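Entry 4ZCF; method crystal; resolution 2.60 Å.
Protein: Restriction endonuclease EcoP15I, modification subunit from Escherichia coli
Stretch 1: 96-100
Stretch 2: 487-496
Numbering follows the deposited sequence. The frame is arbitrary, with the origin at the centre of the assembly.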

# COMPACT_ATOMS: atom_id res chain seq x y z
N LEU A 96 6.75 -23.12 -9.49
CA LEU A 96 5.89 -23.94 -8.62
C LEU A 96 4.42 -23.81 -8.92
O LEU A 96 3.94 -22.73 -9.13
CB LEU A 96 6.12 -23.63 -7.11
CG LEU A 96 7.55 -23.49 -6.59
CD1 LEU A 96 7.57 -22.80 -5.26
CD2 LEU A 96 8.27 -24.83 -6.55
N LEU A 97 3.71 -24.93 -8.85
CA LEU A 97 2.25 -25.00 -8.91
C LEU A 97 1.83 -25.81 -7.66
O LEU A 97 2.36 -26.90 -7.42
CB LEU A 97 1.72 -25.60 -10.24
CG LEU A 97 0.26 -26.07 -10.24
CD1 LEU A 97 -0.73 -24.90 -10.16
CD2 LEU A 97 -0.02 -26.97 -11.42
N ILE A 98 0.97 -25.20 -6.81
CA ILE A 98 0.51 -25.79 -5.55
C ILE A 98 -0.98 -26.03 -5.54
O ILE A 98 -1.76 -25.15 -5.92
CB ILE A 98 1.00 -25.04 -4.29
CG1 ILE A 98 2.47 -24.66 -4.42
CG2 ILE A 98 0.79 -25.90 -3.04
CD1 ILE A 98 2.76 -23.32 -3.92
N LYS A 99 -1.37 -27.25 -5.12
CA LYS A 99 -2.76 -27.69 -5.03
C LYS A 99 -3.23 -27.57 -3.58
O LYS A 99 -2.57 -28.05 -2.67
CB LYS A 99 -2.91 -29.14 -5.53
CG LYS A 99 -4.36 -29.58 -5.72
CD LYS A 99 -4.53 -31.06 -5.42
CE LYS A 99 -4.16 -31.99 -6.55
NZ LYS A 99 -4.75 -33.34 -6.36
N GLY A 100 -4.38 -26.97 -3.41
CA GLY A 100 -5.02 -26.78 -2.12
C GLY A 100 -5.58 -25.39 -1.95
O GLY A 100 -5.46 -24.54 -2.84
N ILE A 487 -10.54 -28.28 -11.44
CA ILE A 487 -9.98 -27.08 -12.12
C ILE A 487 -8.45 -27.18 -12.09
O ILE A 487 -7.78 -26.71 -13.01
CB ILE A 487 -10.43 -25.72 -11.49
CG1 ILE A 487 -11.87 -25.72 -10.92
CG2 ILE A 487 -10.16 -24.50 -12.43
CD1 ILE A 487 -13.05 -25.75 -11.97
N PHE A 488 -7.91 -27.79 -11.00
CA PHE A 488 -6.47 -28.00 -10.83
C PHE A 488 -5.90 -28.84 -11.98
O PHE A 488 -4.79 -28.55 -12.43
CB PHE A 488 -6.15 -28.63 -9.47
CG PHE A 488 -4.66 -28.85 -9.29
CD1 PHE A 488 -3.83 -27.81 -8.87
CD2 PHE A 488 -4.08 -30.07 -9.62
CE1 PHE A 488 -2.45 -27.99 -8.76
CE2 PHE A 488 -2.69 -30.25 -9.52
CZ PHE A 488 -1.89 -29.22 -9.08
N ASP A 489 -6.64 -29.88 -12.41
CA ASP A 489 -6.25 -30.79 -13.49
C ASP A 489 -6.06 -30.06 -14.82
O ASP A 489 -5.08 -30.33 -15.51
CB ASP A 489 -7.28 -31.93 -13.64
CG ASP A 489 -7.38 -32.88 -12.47
OD1 ASP A 489 -6.34 -33.18 -11.86
OD2 ASP A 489 -8.50 -33.40 -12.23
N LEU A 490 -6.98 -29.12 -15.14
CA LEU A 490 -6.94 -28.28 -16.35
C LEU A 490 -5.79 -27.31 -16.27
O LEU A 490 -5.16 -27.02 -17.30
CB LEU A 490 -8.21 -27.45 -16.49
CG LEU A 490 -9.49 -28.15 -16.84
CD1 LEU A 490 -10.63 -27.48 -16.12
CD2 LEU A 490 -9.70 -28.19 -18.37
N THR A 491 -5.57 -26.76 -15.05
CA THR A 491 -4.49 -25.82 -14.76
C THR A 491 -3.16 -26.50 -14.95
O THR A 491 -2.32 -25.95 -15.66
CB THR A 491 -4.67 -25.20 -13.35
OG1 THR A 491 -5.93 -24.55 -13.32
CG2 THR A 491 -3.54 -24.22 -12.98
N LYS A 492 -2.96 -27.69 -14.34
CA LYS A 492 -1.72 -28.48 -14.45
C LYS A 492 -1.41 -28.79 -15.92
O LYS A 492 -0.30 -28.51 -16.37
CB LYS A 492 -1.82 -29.78 -13.62
CG LYS A 492 -0.59 -30.70 -13.68
CD LYS A 492 -0.93 -32.05 -13.02
CE LYS A 492 0.28 -32.95 -12.88
NZ LYS A 492 -0.06 -34.22 -12.18
N GLU A 493 -2.42 -29.27 -16.67
CA GLU A 493 -2.33 -29.56 -18.10
C GLU A 493 -2.00 -28.33 -18.94
O GLU A 493 -1.17 -28.45 -19.85
CB GLU A 493 -3.62 -30.24 -18.61
CG GLU A 493 -3.65 -30.58 -20.11
CD GLU A 493 -2.68 -31.62 -20.67
OE1 GLU A 493 -1.59 -31.82 -20.09
OE2 GLU A 493 -3.00 -32.19 -21.74
N ARG A 494 -2.63 -27.16 -18.65
CA ARG A 494 -2.38 -25.91 -19.40
C ARG A 494 -0.93 -25.49 -19.31
O ARG A 494 -0.39 -24.95 -20.27
CB ARG A 494 -3.27 -24.75 -18.93
CG ARG A 494 -3.31 -23.60 -19.93
CD ARG A 494 -2.51 -22.34 -19.57
NE ARG A 494 -3.50 -21.30 -19.29
CZ ARG A 494 -3.51 -20.07 -19.78
NH1 ARG A 494 -2.51 -19.63 -20.52
NH2 ARG A 494 -4.50 -19.24 -19.48
N LEU A 495 -0.33 -25.68 -18.12
CA LEU A 495 1.06 -25.32 -17.85
C LEU A 495 2.00 -26.30 -18.52
O LEU A 495 3.02 -25.90 -19.04
CB LEU A 495 1.30 -25.27 -16.34
CG LEU A 495 0.97 -23.99 -15.58
CD1 LEU A 495 -0.42 -23.51 -15.88
CD2 LEU A 495 1.10 -24.21 -14.09
N ILE A 496 1.63 -27.60 -18.54
CA ILE A 496 2.38 -28.67 -19.23
C ILE A 496 2.47 -28.31 -20.72
O ILE A 496 3.58 -28.27 -21.27
CB ILE A 496 1.75 -30.07 -18.98
CG1 ILE A 496 2.18 -30.62 -17.59
CG2 ILE A 496 2.13 -31.07 -20.12
CD1 ILE A 496 1.31 -31.76 -17.07

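Strand 96-99 and helix 487-496 run nearly antiparallel, at 169° between their N-to-C directions, with a closest axial approach of 10.1 Å. No hydrogen bond crosses between them; the 303 Å² buried, summed over both sides, is covered by carbon packing. Strand alternation decides which side chains face the helix: the CA-to-CB bonds of Leu 97 and Lys 99 point toward it, whereas those of Leu 96 and Ile 98 point away.

Leu 97 loses 101 Å² to the helix. With chi1 at 163° (t) and chi2 at 70° (p), its two methyls meet different parts of the helix surface: CD1 lies 4.0 Å from Thr 491 CG2, while CD2 reaches 3.8 Å from Lys 492 CA and 4.0 Å from Leu 495 CD2, which CD1 also approaches, at 4.4 Å. Its CG is 3.6 Å from Phe 488 CE1. A branched, wholly apolar side chain suits a site bordered by four helix residues.

Phe 488, which gives up 96 Å², has its CA-to-CB bond pointing toward the strand and chi1 at 180° (t); chi2 of 83° sets the ring plane. One face receives Lys 99 CB, 3.5 Å from Phe 488 CE1 and 3.7 Å from the ring centroid, 20° off the normal, a CH-pi contact. Lys 99 thus contributes aliphatic carbon; after chi1 t and chi2 at -147°, between wells, the chain turns at chi3 (m) and ends with NZ off to the side of the ring.

Thr 491 directs its CB toward the strand and, at chi1 -59° (m), offers CG2 to Leu 97. Its OG1 lies 2.9 Å from Ile 487 O, beside the helix backbone. Lys 492 is fully extended, all four chi angles t: CB stays 4.0 Å from Leu 97 CD2, while the chain's end leads away and NZ is hydrogen-bonded elsewhere in the structure.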